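PDB 3E1K: Galactose/lactose metabolism regulatory protein GAL80 from Kluyveromyces lactis, which represses lactose and galactose metabolic genes, apparently by blocking the transcriptional activator LAC9 when no inducing sugar is present. Local coordinates for residues A33-L38 and S376-I381; S156-R161 and I315-L320; A232-N237 and D438-S443; L289-V294 and K305-A310; Y321-K326 and E362-E367. All blocks are in the same frame, centred on the assembly; numbering follows the deposited sequence.

Contact 1: residues A33-L38 and S376-I381; sequences AKTHFL and SVVGNI
V378 packs into the turn formed by T35 and L38, and this is the closely fitted part of the contact. With CG1 anti to its backbone N (chi1 169°), V378 brings that methyl to 3.6 Å from L38 CB and 3.8 Å from T35 O. The L38 and V378 side chains cross at about a right angle. One helical turn further on, I381 meets T35 and H36 in two ways. Its CD1 lies 4.0 Å from T35 CB, while its CG2 sits over the centre of the H36 imidazole, 4.1 Å from the centroid and 8° off the ring normal, a clear CH-pi contact. The rotation of that ring is set from both nitrogens, since ND1 is hydrogen-bonded to Y385 OH and NE2 to E122 OE2. The T35 hydroxyl turns back to W31 O, and its CG2 meets V377 CG1 at 4.1 Å. Here the contact becomes looser: V377 is only partly buried, the K34 side chain leads away from helix 376-393, and both residues pack against the bound activator peptide. The start of helix 376-393 is laid against the connection after strand 18-23 of the Rossmann fold, a region that in related oxidoreductases usually lies near the dinucleotide, at a seam bordered by the peptide site.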
# COMPACT_ATOMS: atom_id res chain seq x y z
N ALA A 33 4.51 -35.55 -0.48
CA ALA A 33 3.93 -36.66 -1.21
C ALA A 33 3.00 -36.10 -2.29
O ALA A 33 2.95 -36.65 -3.42
CB ALA A 33 3.17 -37.59 -0.21
N LYS A 34 2.24 -35.08 -1.90
CA LYS A 34 1.17 -34.40 -2.65
C LYS A 34 1.76 -33.30 -3.51
O LYS A 34 1.05 -32.56 -4.21
CB LYS A 34 0.19 -33.73 -1.70
CG LYS A 34 -0.02 -34.60 -0.53
CD LYS A 34 -0.46 -33.65 0.49
CE LYS A 34 -1.96 -33.64 0.42
NZ LYS A 34 -2.36 -33.69 1.84
N THR A 35 3.09 -33.20 -3.54
CA THR A 35 3.74 -32.21 -4.42
C THR A 35 5.00 -32.63 -5.14
O THR A 35 5.01 -32.81 -6.36
CB THR A 35 3.96 -30.84 -3.76
OG1 THR A 35 4.95 -30.97 -2.72
CG2 THR A 35 2.70 -30.38 -3.13
N HIS A 36 6.07 -32.80 -4.40
CA HIS A 36 7.26 -33.28 -5.06
C HIS A 36 6.91 -34.64 -5.72
O HIS A 36 6.77 -34.59 -6.93
CB HIS A 36 8.38 -33.35 -4.00
CG HIS A 36 8.86 -32.01 -3.51
ND1 HIS A 36 10.14 -31.56 -3.71
CD2 HIS A 36 8.24 -31.05 -2.77
CE1 HIS A 36 10.29 -30.36 -3.16
NE2 HIS A 36 9.14 -30.02 -2.60
N PHE A 37 6.69 -35.76 -5.06
CA PHE A 37 6.27 -37.05 -5.63
C PHE A 37 5.72 -36.98 -7.06
O PHE A 37 6.20 -37.74 -7.92
CB PHE A 37 5.52 -38.00 -4.68
CG PHE A 37 5.06 -39.31 -5.26
CD1 PHE A 37 5.94 -40.37 -5.53
CD2 PHE A 37 3.72 -39.50 -5.46
CE1 PHE A 37 5.45 -41.60 -6.03
CE2 PHE A 37 3.23 -40.71 -5.98
CZ PHE A 37 4.10 -41.77 -6.24
N LEU A 38 4.79 -36.04 -7.26
CA LEU A 38 4.13 -35.79 -8.55
C LEU A 38 5.08 -35.09 -9.49
O LEU A 38 5.33 -35.47 -10.62
CB LEU A 38 2.90 -34.95 -8.31
CG LEU A 38 2.15 -35.89 -7.35
CD1 LEU A 38 1.29 -35.34 -6.21
CD2 LEU A 38 1.44 -37.12 -7.99
N SER A 376 -1.01 -25.30 -9.94
CA SER A 376 0.15 -24.59 -9.51
C SER A 376 0.73 -25.30 -8.35
O SER A 376 1.96 -25.32 -8.17
CB SER A 376 -0.46 -23.30 -9.01
OG SER A 376 -1.56 -23.65 -8.19
N VAL A 377 -0.18 -25.77 -7.50
CA VAL A 377 0.22 -26.40 -6.26
C VAL A 377 1.38 -27.32 -6.58
O VAL A 377 2.47 -27.16 -6.02
CB VAL A 377 -0.93 -27.16 -5.65
CG1 VAL A 377 -0.40 -28.01 -4.47
CG2 VAL A 377 -2.03 -26.17 -5.20
N VAL A 378 1.09 -28.24 -7.49
CA VAL A 378 2.16 -29.17 -7.89
C VAL A 378 2.87 -28.68 -9.14
O VAL A 378 4.07 -28.90 -9.32
CB VAL A 378 1.56 -30.56 -8.24
CG1 VAL A 378 2.63 -31.44 -8.92
CG2 VAL A 378 0.91 -31.28 -7.03
N GLY A 379 2.12 -28.11 -10.07
CA GLY A 379 2.77 -27.69 -11.31
C GLY A 379 4.06 -26.97 -11.05
O GLY A 379 5.11 -27.29 -11.61
N ASN A 380 3.97 -26.01 -10.15
CA ASN A 380 5.10 -25.20 -9.84
C ASN A 380 6.36 -25.88 -9.41
O ASN A 380 7.41 -25.55 -10.01
CB ASN A 380 4.70 -24.03 -8.98
CG ASN A 380 4.02 -22.97 -9.81
OD1 ASN A 380 3.95 -23.08 -11.04
ND2 ASN A 380 3.52 -21.94 -9.14
N ILE A 381 6.28 -26.80 -8.43
CA ILE A 381 7.52 -27.47 -8.14
C ILE A 381 8.03 -28.18 -9.42
O ILE A 381 9.22 -28.06 -9.79
CB ILE A 381 7.39 -28.43 -6.93
CG1 ILE A 381 7.10 -27.59 -5.68
CG2 ILE A 381 8.65 -29.28 -6.77
CD1 ILE A 381 5.63 -27.55 -5.23

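Contact 2: residues S156-R161 and I315-L320; sequences SPYIVR and ISNLVL
Y158 turns CG anti to its carbonyl carbon (chi1 -46°), which directs CG from helix 157-167 toward residues 315-320; the ring beyond it lies by L318. R161, one turn later, holds CG anti to the backbone N (chi1 -177°) and sets it 3.9 Å from L320 CD2, the two side chains crossing at about a right angle. Over one face of the Y158 ring lie L318 C and V319 N, though the fine detail of this approach is doubtful. L318 CD1 reaches the root of the same side chain, near CB and CG. The Y158 hydroxyl is hydrogen-bonded to L371 N; its very close approach to N317 OD1 is doubtful in the model. R161 ends in a salt bridge with E367. S156 is the N-cap, its OG accepting from I159 N at 3.0 Å. The capped helix packs its first turn on the chain entering strand 319-323, helix-on-sheet packing in the C-terminal domain, beside N317, whose backbone N is hydrogen-bonded to the bound peptide.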
# COMPACT_ATOMS: atom_id res chain seq x y z
N SER A 156 5.99 -19.69 -11.91
CA SER A 156 4.57 -19.50 -12.17
C SER A 156 4.23 -18.88 -13.50
O SER A 156 4.74 -17.81 -13.82
CB SER A 156 3.88 -18.63 -11.11
OG SER A 156 3.03 -17.83 -11.85
N PRO A 157 3.43 -19.58 -14.30
CA PRO A 157 3.13 -18.94 -15.58
C PRO A 157 2.83 -17.45 -15.33
O PRO A 157 3.37 -16.56 -16.03
CB PRO A 157 1.90 -19.68 -16.09
CG PRO A 157 2.00 -21.05 -15.44
CD PRO A 157 2.75 -20.88 -14.14
N TYR A 158 2.06 -17.09 -14.29
CA TYR A 158 1.75 -15.67 -14.04
C TYR A 158 2.99 -14.79 -13.81
O TYR A 158 3.04 -13.64 -14.22
CB TYR A 158 0.73 -15.54 -12.89
CG TYR A 158 -0.33 -16.52 -13.17
CD1 TYR A 158 -0.30 -17.76 -12.58
CD2 TYR A 158 -1.24 -16.29 -14.21
CE1 TYR A 158 -1.24 -18.72 -12.89
CE2 TYR A 158 -2.17 -17.28 -14.59
CZ TYR A 158 -2.15 -18.51 -13.90
OH TYR A 158 -3.04 -19.52 -14.11
N ILE A 159 4.01 -15.33 -13.15
CA ILE A 159 5.14 -14.51 -12.88
C ILE A 159 5.92 -14.37 -14.17
O ILE A 159 5.98 -13.25 -14.72
CB ILE A 159 6.09 -15.26 -12.01
CG1 ILE A 159 5.45 -15.78 -10.73
CG2 ILE A 159 7.39 -14.47 -11.94
CD1 ILE A 159 4.76 -14.67 -10.09
N VAL A 160 6.55 -15.46 -14.62
CA VAL A 160 7.29 -15.38 -15.86
C VAL A 160 6.58 -14.46 -16.88
O VAL A 160 7.22 -13.53 -17.40
CB VAL A 160 7.50 -16.84 -16.41
CG1 VAL A 160 8.49 -16.85 -17.61
CG2 VAL A 160 7.91 -17.85 -15.29
N ARG A 161 5.30 -14.69 -17.11
CA ARG A 161 4.57 -13.86 -18.06
C ARG A 161 4.67 -12.38 -17.91
O ARG A 161 4.75 -11.70 -18.90
CB ARG A 161 3.09 -14.23 -18.17
CG ARG A 161 2.39 -13.40 -19.23
CD ARG A 161 2.72 -13.90 -20.62
NE ARG A 161 1.82 -13.24 -21.52
CZ ARG A 161 2.26 -12.68 -22.63
NH1 ARG A 161 3.61 -12.63 -22.83
NH2 ARG A 161 1.49 -12.02 -23.48
N ILE A 315 2.08 -21.14 -4.59
CA ILE A 315 1.24 -22.30 -4.76
C ILE A 315 0.09 -21.88 -5.68
O ILE A 315 -0.51 -22.75 -6.30
CB ILE A 315 0.53 -22.60 -3.44
CG1 ILE A 315 1.53 -22.75 -2.26
CG2 ILE A 315 -0.53 -23.64 -3.63
CD1 ILE A 315 0.94 -22.49 -0.91
N SER A 316 -0.35 -20.62 -5.66
CA SER A 316 -1.52 -20.18 -6.45
C SER A 316 -1.57 -20.01 -7.95
O SER A 316 -0.58 -19.70 -8.64
CB SER A 316 -2.30 -19.06 -5.81
OG SER A 316 -2.94 -19.55 -4.64
N ASN A 317 -2.80 -20.25 -8.41
CA ASN A 317 -3.07 -20.20 -9.83
C ASN A 317 -3.74 -18.86 -9.72
O ASN A 317 -4.71 -18.71 -8.95
CB ASN A 317 -4.12 -21.25 -10.21
CG ASN A 317 -4.53 -21.21 -11.70
OD1 ASN A 317 -3.69 -21.11 -12.59
ND2 ASN A 317 -5.83 -21.30 -11.96
N LEU A 318 -3.13 -17.89 -10.41
CA LEU A 318 -3.67 -16.53 -10.43
C LEU A 318 -4.18 -16.17 -11.83
O LEU A 318 -4.33 -17.01 -12.73
CB LEU A 318 -2.65 -15.52 -9.95
CG LEU A 318 -1.55 -16.27 -9.22
CD1 LEU A 318 -0.15 -15.90 -9.80
CD2 LEU A 318 -1.58 -16.25 -7.69
N VAL A 319 -4.34 -14.86 -12.00
CA VAL A 319 -4.78 -14.32 -13.27
C VAL A 319 -4.04 -13.05 -13.54
O VAL A 319 -3.83 -12.22 -12.69
CB VAL A 319 -6.18 -13.91 -13.08
CG1 VAL A 319 -6.62 -13.11 -14.28
CG2 VAL A 319 -6.98 -15.15 -13.00
N LEU A 320 -3.69 -12.87 -14.79
CA LEU A 320 -2.95 -11.69 -15.11
C LEU A 320 -3.53 -10.78 -16.16
O LEU A 320 -3.68 -11.13 -17.32
CB LEU A 320 -1.56 -12.04 -15.57
CG LEU A 320 -0.78 -10.75 -15.77
CD1 LEU A 320 0.15 -10.71 -14.57
CD2 LEU A 320 0.08 -11.27 -16.95

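Contact 3: residues A232-N237 and D438-S443; sequences AMISNN and DAVFRS
A232 and I234 point from strand 227-235 toward V440, F441 and S443 of helix 427-446, an alpha-on-beta packing in which the C-terminal helix packs on one face of the mixed sheet at strand 227-235. The short axes approach to 6.9 Å and run at 75° to each other, so the helix lies across the strand. V440 is shared by A232 and I234, whereas S443 is met by A232 and F441 by I234. V440 holds CG1 anti to the backbone N (chi1 -179°), and that methyl meets A232 CB at 3.4 Å; I234 CD1 comes to 4.5 Å from V440 CG1. The same CD1, at the tip of I234, lies 3.8 Å from F441 CE2 and equally near CD2. Although F441 starts out away from the strand, its ring comes round to this methyl, and the two side chains cross at about a right angle. M233, pointing the other way, packs on T449 of the second subunit. The polar link belongs to S443, whose OG is placed beside A232 N by standing anti to its own backbone N. This oxygen is shared by two bonds: it is hydrogen-bonded to K448 O and accepts from A232 N at 2.9 Å, with an N-H...O angle of 147°.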
# COMPACT_ATOMS: atom_id res chain seq x y z
N ALA A 232 10.20 -0.98 7.31
CA ALA A 232 9.23 -1.95 7.75
C ALA A 232 8.74 -1.75 9.18
O ALA A 232 9.44 -1.20 10.04
CB ALA A 232 9.80 -3.36 7.42
N MET A 233 7.47 -2.10 9.36
CA MET A 233 6.75 -1.96 10.61
C MET A 233 5.93 -3.22 10.91
O MET A 233 5.13 -3.67 10.10
CB MET A 233 5.83 -0.74 10.45
CG MET A 233 6.55 0.56 10.44
SD MET A 233 5.31 1.85 10.39
CE MET A 233 6.51 3.28 10.32
N ILE A 234 6.10 -3.81 12.10
CA ILE A 234 5.34 -5.05 12.34
C ILE A 234 4.34 -5.07 13.49
O ILE A 234 4.70 -4.86 14.65
CB ILE A 234 6.16 -6.31 12.38
CG1 ILE A 234 6.96 -6.46 11.07
CG2 ILE A 234 5.27 -7.50 12.63
CD1 ILE A 234 8.45 -6.80 11.34
N SER A 235 3.11 -5.43 13.17
CA SER A 235 2.03 -5.39 14.13
C SER A 235 1.57 -6.66 14.82
O SER A 235 1.74 -7.73 14.29
CB SER A 235 0.84 -4.64 13.55
OG SER A 235 0.53 -3.51 14.35
N ASN A 236 1.03 -6.54 16.03
CA ASN A 236 0.55 -7.70 16.83
C ASN A 236 -0.65 -7.26 17.66
O ASN A 236 -0.59 -7.02 18.87
CB ASN A 236 1.66 -8.27 17.73
CG ASN A 236 2.11 -9.66 17.33
OD1 ASN A 236 3.26 -9.80 16.91
ND2 ASN A 236 1.24 -10.69 17.53
N ASN A 237 -1.75 -7.15 16.92
CA ASN A 237 -3.01 -6.72 17.49
C ASN A 237 -3.99 -7.89 17.65
O ASN A 237 -5.07 -7.73 18.20
CB ASN A 237 -3.57 -5.58 16.65
CG ASN A 237 -2.49 -4.59 16.25
OD1 ASN A 237 -1.47 -4.51 16.91
ND2 ASN A 237 -2.73 -3.80 15.22
N ASP A 438 16.01 -10.07 7.31
CA ASP A 438 16.43 -9.54 8.59
C ASP A 438 16.22 -8.05 8.55
O ASP A 438 15.81 -7.40 9.52
CB ASP A 438 17.94 -9.67 8.69
CG ASP A 438 18.44 -9.69 10.15
OD1 ASP A 438 17.65 -10.09 11.04
OD2 ASP A 438 19.64 -9.38 10.40
N ALA A 439 16.62 -7.47 7.43
CA ALA A 439 16.53 -6.04 7.25
C ALA A 439 15.19 -5.59 7.81
O ALA A 439 15.16 -4.86 8.81
CB ALA A 439 16.59 -5.78 5.78
N VAL A 440 14.13 -6.04 7.14
CA VAL A 440 12.74 -5.78 7.47
C VAL A 440 12.63 -5.80 8.99
O VAL A 440 12.13 -4.88 9.63
CB VAL A 440 11.91 -6.96 7.00
CG1 VAL A 440 10.43 -6.71 7.31
CG2 VAL A 440 12.16 -7.13 5.54
N PHE A 441 13.10 -6.91 9.54
CA PHE A 441 13.04 -7.06 10.96
C PHE A 441 13.76 -6.00 11.72
O PHE A 441 13.18 -5.33 12.58
CB PHE A 441 13.44 -8.45 11.40
CG PHE A 441 12.30 -9.40 11.33
CD1 PHE A 441 12.23 -10.35 10.32
CD2 PHE A 441 11.24 -9.20 12.21
CE1 PHE A 441 11.16 -11.16 10.26
CE2 PHE A 441 10.19 -10.05 12.17
CZ PHE A 441 10.18 -11.04 11.23
N ARG A 442 15.04 -5.85 11.39
CA ARG A 442 15.86 -4.83 12.04
C ARG A 442 15.22 -3.45 11.85
O ARG A 442 15.14 -2.62 12.75
CB ARG A 442 17.30 -4.85 11.53
CG ARG A 442 18.34 -5.01 12.63
CD ARG A 442 19.74 -4.77 12.05
NE ARG A 442 19.71 -4.59 10.60
CZ ARG A 442 20.41 -5.36 9.75
NH1 ARG A 442 21.22 -6.30 10.24
NH2 ARG A 442 20.34 -5.13 8.43
N SER A 443 14.71 -3.23 10.66
CA SER A 443 14.10 -1.96 10.35
C SER A 443 12.94 -1.65 11.30
O SER A 443 12.96 -0.57 11.90
CB SER A 443 13.57 -1.91 8.93
OG SER A 443 12.49 -1.01 9.02

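Contact 4: residues L289-V294 and K305-A310; sequences LTKNLV and KIEGDA
K291 crosses E307 at about a right angle and lies side by side with D309, pointing the same way. Its CG passes E307 CB at 3.7 Å; the bends at chi2 and chi4 then bring NZ to 3.4 Å from D309 OD1, a salt bridge. The second bridge, from K291 NZ to E307 OE1, is long at 3.6 Å. V294 and E307 also run side by side, with V294 CG2 and E307 CG 3.9 Å apart, while V294 CG1 meets K305 CG as those chains cross obliquely. The backbones of the two antiparallel strands are joined by L293 N donating to G308 O at 2.8 Å and G308 N back to L293 O, an oxygen less surely placed. N292 and L293 both face G308, a classic beta bulge. One ammonium, on K291, serves two carboxylates and would probably offset their repulsion. K305 NZ also lies by E307, modelled doubtfully close, so E307 probably has two positive neighbours; with D309 poorly ordered and the K291-E307 bridge long, the attraction is likely loose and mainly electrostatic.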
# COMPACT_ATOMS: atom_id res chain seq x y z
N LEU A 289 -13.67 -6.78 -0.22
CA LEU A 289 -13.98 -5.86 -1.31
C LEU A 289 -12.77 -5.81 -2.29
O LEU A 289 -12.82 -5.11 -3.30
CB LEU A 289 -14.39 -4.49 -0.76
CG LEU A 289 -15.88 -4.48 -0.34
CD1 LEU A 289 -16.22 -3.26 0.51
CD2 LEU A 289 -16.85 -4.50 -1.52
N THR A 290 -11.72 -6.59 -2.05
CA THR A 290 -10.53 -6.64 -2.87
C THR A 290 -9.86 -7.98 -2.91
O THR A 290 -10.08 -8.85 -2.07
CB THR A 290 -9.50 -5.84 -2.13
OG1 THR A 290 -9.84 -4.48 -2.35
CG2 THR A 290 -8.10 -5.99 -2.66
N LYS A 291 -9.07 -8.20 -3.96
CA LYS A 291 -8.38 -9.47 -4.10
C LYS A 291 -7.39 -9.57 -2.93
O LYS A 291 -6.73 -8.58 -2.59
CB LYS A 291 -7.67 -9.53 -5.47
CG LYS A 291 -8.62 -9.83 -6.61
CD LYS A 291 -9.70 -10.69 -6.07
CE LYS A 291 -10.28 -11.41 -7.23
NZ LYS A 291 -9.16 -11.75 -8.18
N ASN A 292 -7.35 -10.70 -2.26
CA ASN A 292 -6.42 -10.79 -1.15
C ASN A 292 -4.99 -10.86 -1.64
O ASN A 292 -4.06 -10.61 -0.89
CB ASN A 292 -6.86 -11.77 -0.07
CG ASN A 292 -8.30 -11.47 0.35
OD1 ASN A 292 -8.59 -11.08 1.50
ND2 ASN A 292 -9.23 -11.60 -0.58
N LEU A 293 -4.83 -11.14 -2.94
CA LEU A 293 -3.49 -11.14 -3.52
C LEU A 293 -3.32 -10.33 -4.80
O LEU A 293 -3.81 -10.75 -5.84
CB LEU A 293 -2.92 -12.51 -3.86
CG LEU A 293 -1.49 -12.28 -4.35
CD1 LEU A 293 -0.57 -12.00 -3.18
CD2 LEU A 293 -0.99 -13.40 -5.30
N VAL A 294 -2.57 -9.25 -4.74
CA VAL A 294 -2.43 -8.42 -5.91
C VAL A 294 -1.10 -7.72 -6.02
O VAL A 294 -0.53 -7.23 -5.03
CB VAL A 294 -3.39 -7.19 -5.75
CG1 VAL A 294 -3.22 -6.16 -6.89
CG2 VAL A 294 -4.86 -7.59 -5.64
N LYS A 305 -1.58 -6.14 -13.75
CA LYS A 305 -2.05 -6.49 -12.43
C LYS A 305 -2.21 -8.02 -12.34
O LYS A 305 -2.74 -8.67 -13.23
CB LYS A 305 -3.35 -5.77 -12.12
CG LYS A 305 -3.60 -5.42 -10.67
CD LYS A 305 -4.74 -4.42 -10.64
CE LYS A 305 -5.85 -4.82 -9.65
NZ LYS A 305 -7.06 -5.30 -10.44
N ILE A 306 -1.72 -8.56 -11.22
CA ILE A 306 -1.86 -9.98 -10.89
C ILE A 306 -2.68 -10.12 -9.62
O ILE A 306 -2.46 -9.39 -8.62
CB ILE A 306 -0.55 -10.57 -10.52
CG1 ILE A 306 0.52 -9.94 -11.40
CG2 ILE A 306 -0.76 -12.02 -10.26
CD1 ILE A 306 1.95 -10.60 -11.33
N GLU A 307 -3.67 -11.01 -9.66
CA GLU A 307 -4.62 -11.10 -8.56
C GLU A 307 -5.00 -12.51 -8.13
O GLU A 307 -5.30 -13.29 -9.04
CB GLU A 307 -5.92 -10.42 -9.03
CG GLU A 307 -5.88 -8.90 -9.15
CD GLU A 307 -7.18 -8.29 -9.57
OE1 GLU A 307 -7.86 -9.07 -10.22
OE2 GLU A 307 -7.59 -7.12 -9.27
N GLY A 308 -4.96 -12.84 -6.84
CA GLY A 308 -5.27 -14.18 -6.35
C GLY A 308 -6.16 -13.94 -5.16
O GLY A 308 -6.27 -12.80 -4.70
N ASP A 309 -6.88 -14.98 -4.72
CA ASP A 309 -7.80 -14.84 -3.61
C ASP A 309 -7.02 -15.51 -2.46
O ASP A 309 -7.30 -15.34 -1.28
CB ASP A 309 -9.10 -15.62 -3.93
CG ASP A 309 -9.65 -15.30 -5.31
OD1 ASP A 309 -9.38 -14.21 -5.84
OD2 ASP A 309 -10.30 -16.19 -5.88
N ALA A 310 -6.00 -16.27 -2.87
CA ALA A 310 -5.18 -16.90 -1.87
C ALA A 310 -3.79 -16.29 -2.10
O ALA A 310 -3.16 -16.64 -3.10
CB ALA A 310 -5.13 -18.40 -2.11

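Contact 5: residues Y321-K326 and E362-E367; sequences YFYGIK and EEQTME
G324 N donates to T365 O at 2.6 Å (N-H...O angle 155°); the backbone angles of G324 would jam a side chain against Y323 O. Two residues along, F322 and E367 form another hydrogen-bonded pair. There F322 N donates to E367 O at 2.8 Å, and E367 N to F322 O. On one side, the F322 ring places CD2 near E367 CG and CE2 3.5 Å from T365 O, its plane 83° from the E367 carboxylate, which is salt-bridged to R161. The other side carries the non-hydrogen-bonded pair Y323 and M366. Y323 has CG anti to the backbone N (chi1 161°), and its CD1 lies 4.2 Å from M366 CG. Toward K326 and E363, both poorly ordered, the contact is looser: K326 NZ and E363 OE1 stay beyond salt-bridge range at 4.3 Å. Y323 and M366 pack on K288 and L289 of the second subunit, respectively. This is an antiparallel strand pair at the margin of the C-terminal domain's large sheet, lying against the subunit interface.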
# COMPACT_ATOMS: atom_id res chain seq x y z
N TYR A 321 -3.73 -9.56 -15.72
CA TYR A 321 -4.30 -8.59 -16.60
C TYR A 321 -3.16 -7.67 -16.89
O TYR A 321 -2.45 -7.18 -16.01
CB TYR A 321 -5.32 -7.72 -15.88
CG TYR A 321 -6.44 -8.53 -15.26
CD1 TYR A 321 -6.46 -8.85 -13.89
CD2 TYR A 321 -7.52 -8.94 -16.05
CE1 TYR A 321 -7.52 -9.52 -13.33
CE2 TYR A 321 -8.58 -9.63 -15.50
CZ TYR A 321 -8.57 -9.93 -14.15
OH TYR A 321 -9.58 -10.66 -13.58
N PHE A 322 -3.05 -7.40 -18.17
CA PHE A 322 -2.06 -6.42 -18.47
C PHE A 322 -2.72 -5.48 -19.46
O PHE A 322 -3.62 -5.83 -20.18
CB PHE A 322 -0.90 -7.15 -19.08
CG PHE A 322 -0.30 -6.44 -20.26
CD1 PHE A 322 0.84 -5.64 -20.17
CD2 PHE A 322 -0.91 -6.57 -21.50
CE1 PHE A 322 1.39 -5.01 -21.27
CE2 PHE A 322 -0.39 -5.91 -22.59
CZ PHE A 322 0.76 -5.14 -22.50
N TYR A 323 -2.13 -4.31 -19.63
CA TYR A 323 -2.60 -3.41 -20.65
C TYR A 323 -1.47 -2.48 -21.10
O TYR A 323 -0.82 -1.83 -20.30
CB TYR A 323 -3.72 -2.59 -20.07
CG TYR A 323 -3.89 -1.38 -20.93
CD1 TYR A 323 -4.58 -1.46 -22.15
CD2 TYR A 323 -3.35 -0.16 -20.54
CE1 TYR A 323 -4.72 -0.34 -22.95
CE2 TYR A 323 -3.49 0.95 -21.33
CZ TYR A 323 -4.19 0.87 -22.54
OH TYR A 323 -4.33 1.96 -23.36
N GLY A 324 -1.31 -2.30 -22.40
CA GLY A 324 -0.26 -1.40 -22.81
C GLY A 324 0.11 -1.83 -24.23
O GLY A 324 -0.63 -2.57 -24.90
N ILE A 325 1.31 -1.45 -24.66
CA ILE A 325 1.72 -1.75 -26.02
C ILE A 325 2.18 -3.14 -26.42
O ILE A 325 3.29 -3.56 -26.04
CB ILE A 325 2.67 -0.68 -26.59
CG1 ILE A 325 3.96 -0.57 -25.78
CG2 ILE A 325 2.03 0.73 -26.58
CD1 ILE A 325 5.02 0.26 -26.33
N LYS A 326 1.38 -3.74 -27.31
CA LYS A 326 1.55 -5.05 -27.93
C LYS A 326 3.00 -5.46 -27.96
O LYS A 326 3.34 -6.59 -27.56
CB LYS A 326 1.17 -4.97 -29.42
CG LYS A 326 -0.18 -4.34 -29.76
CD LYS A 326 -0.41 -4.39 -31.26
CE LYS A 326 -1.84 -3.92 -31.55
NZ LYS A 326 -2.14 -4.20 -33.14
N GLU A 362 2.49 3.47 -29.49
CA GLU A 362 1.30 4.25 -29.19
C GLU A 362 -0.02 3.47 -29.07
O GLU A 362 -0.89 3.86 -28.29
CB GLU A 362 1.17 5.58 -30.01
CG GLU A 362 2.05 6.76 -29.51
CD GLU A 362 2.79 7.55 -30.61
OE1 GLU A 362 3.49 6.96 -31.47
OE2 GLU A 362 2.75 8.80 -30.58
N GLU A 363 -0.19 2.39 -29.84
CA GLU A 363 -1.40 1.55 -29.83
C GLU A 363 -1.34 0.51 -28.71
O GLU A 363 -0.73 -0.56 -28.81
CB GLU A 363 -1.79 0.98 -31.20
CG GLU A 363 -3.25 0.45 -31.33
CD GLU A 363 -3.91 0.65 -32.73
OE1 GLU A 363 -3.63 -0.15 -33.67
OE2 GLU A 363 -4.74 1.60 -32.82
N GLN A 364 -1.97 0.91 -27.59
CA GLN A 364 -1.98 0.08 -26.39
C GLN A 364 -3.03 -1.00 -26.49
O GLN A 364 -4.08 -0.82 -27.14
CB GLN A 364 -2.39 0.87 -25.19
CG GLN A 364 -1.94 2.31 -25.23
CD GLN A 364 -1.21 2.70 -23.95
OE1 GLN A 364 -1.85 2.88 -22.90
NE2 GLN A 364 0.10 2.91 -24.04
N THR A 365 -2.71 -2.11 -25.83
CA THR A 365 -3.54 -3.31 -25.88
C THR A 365 -3.85 -3.97 -24.54
O THR A 365 -3.09 -3.86 -23.57
CB THR A 365 -2.81 -4.27 -26.83
OG1 THR A 365 -3.15 -3.92 -28.18
CG2 THR A 365 -3.12 -5.73 -26.61
N MET A 366 -4.97 -4.67 -24.50
CA MET A 366 -5.36 -5.37 -23.27
C MET A 366 -5.09 -6.88 -23.31
O MET A 366 -5.39 -7.60 -24.28
CB MET A 366 -6.82 -5.08 -22.91
CG MET A 366 -7.11 -4.68 -21.46
SD MET A 366 -7.48 -6.09 -20.36
CE MET A 366 -8.50 -5.23 -19.05
N GLU A 367 -4.63 -7.44 -22.23
CA GLU A 367 -4.53 -8.84 -22.29
C GLU A 367 -4.68 -9.55 -21.01
O GLU A 367 -4.19 -9.15 -20.02
CB GLU A 367 -3.33 -9.23 -23.10
CG GLU A 367 -2.05 -9.43 -22.38
CD GLU A 367 -1.29 -10.53 -23.01
OE1 GLU A 367 -1.70 -10.93 -24.10
OE2 GLU A 367 -0.31 -10.99 -22.44

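Overall arrangement
From the N terminus, the loop after the first Rossmann strand waits 338 residues for helix 376-393, and contact 1 closes a loop within which contacts 2, 4 and 5 are all nested. Contact 2 starts at helix 157-167 and itself encloses contact 4, the hairpin of strands 293-298 and 303-308; contact 5 follows both in series. Contact 3, from strand 227-235 to helix 427-446, crosses contacts 1 and 2 and encloses 4 and 5. Contacts 2 to 5 all reach the mixed sheet. Contact 1 ties helix 376-393 to the Rossmann domain; S376, probably hydrogen-bonded to I315, links that helix to contact 2. Contacts 1 and 3 lie on opposite sides of the chain's centre.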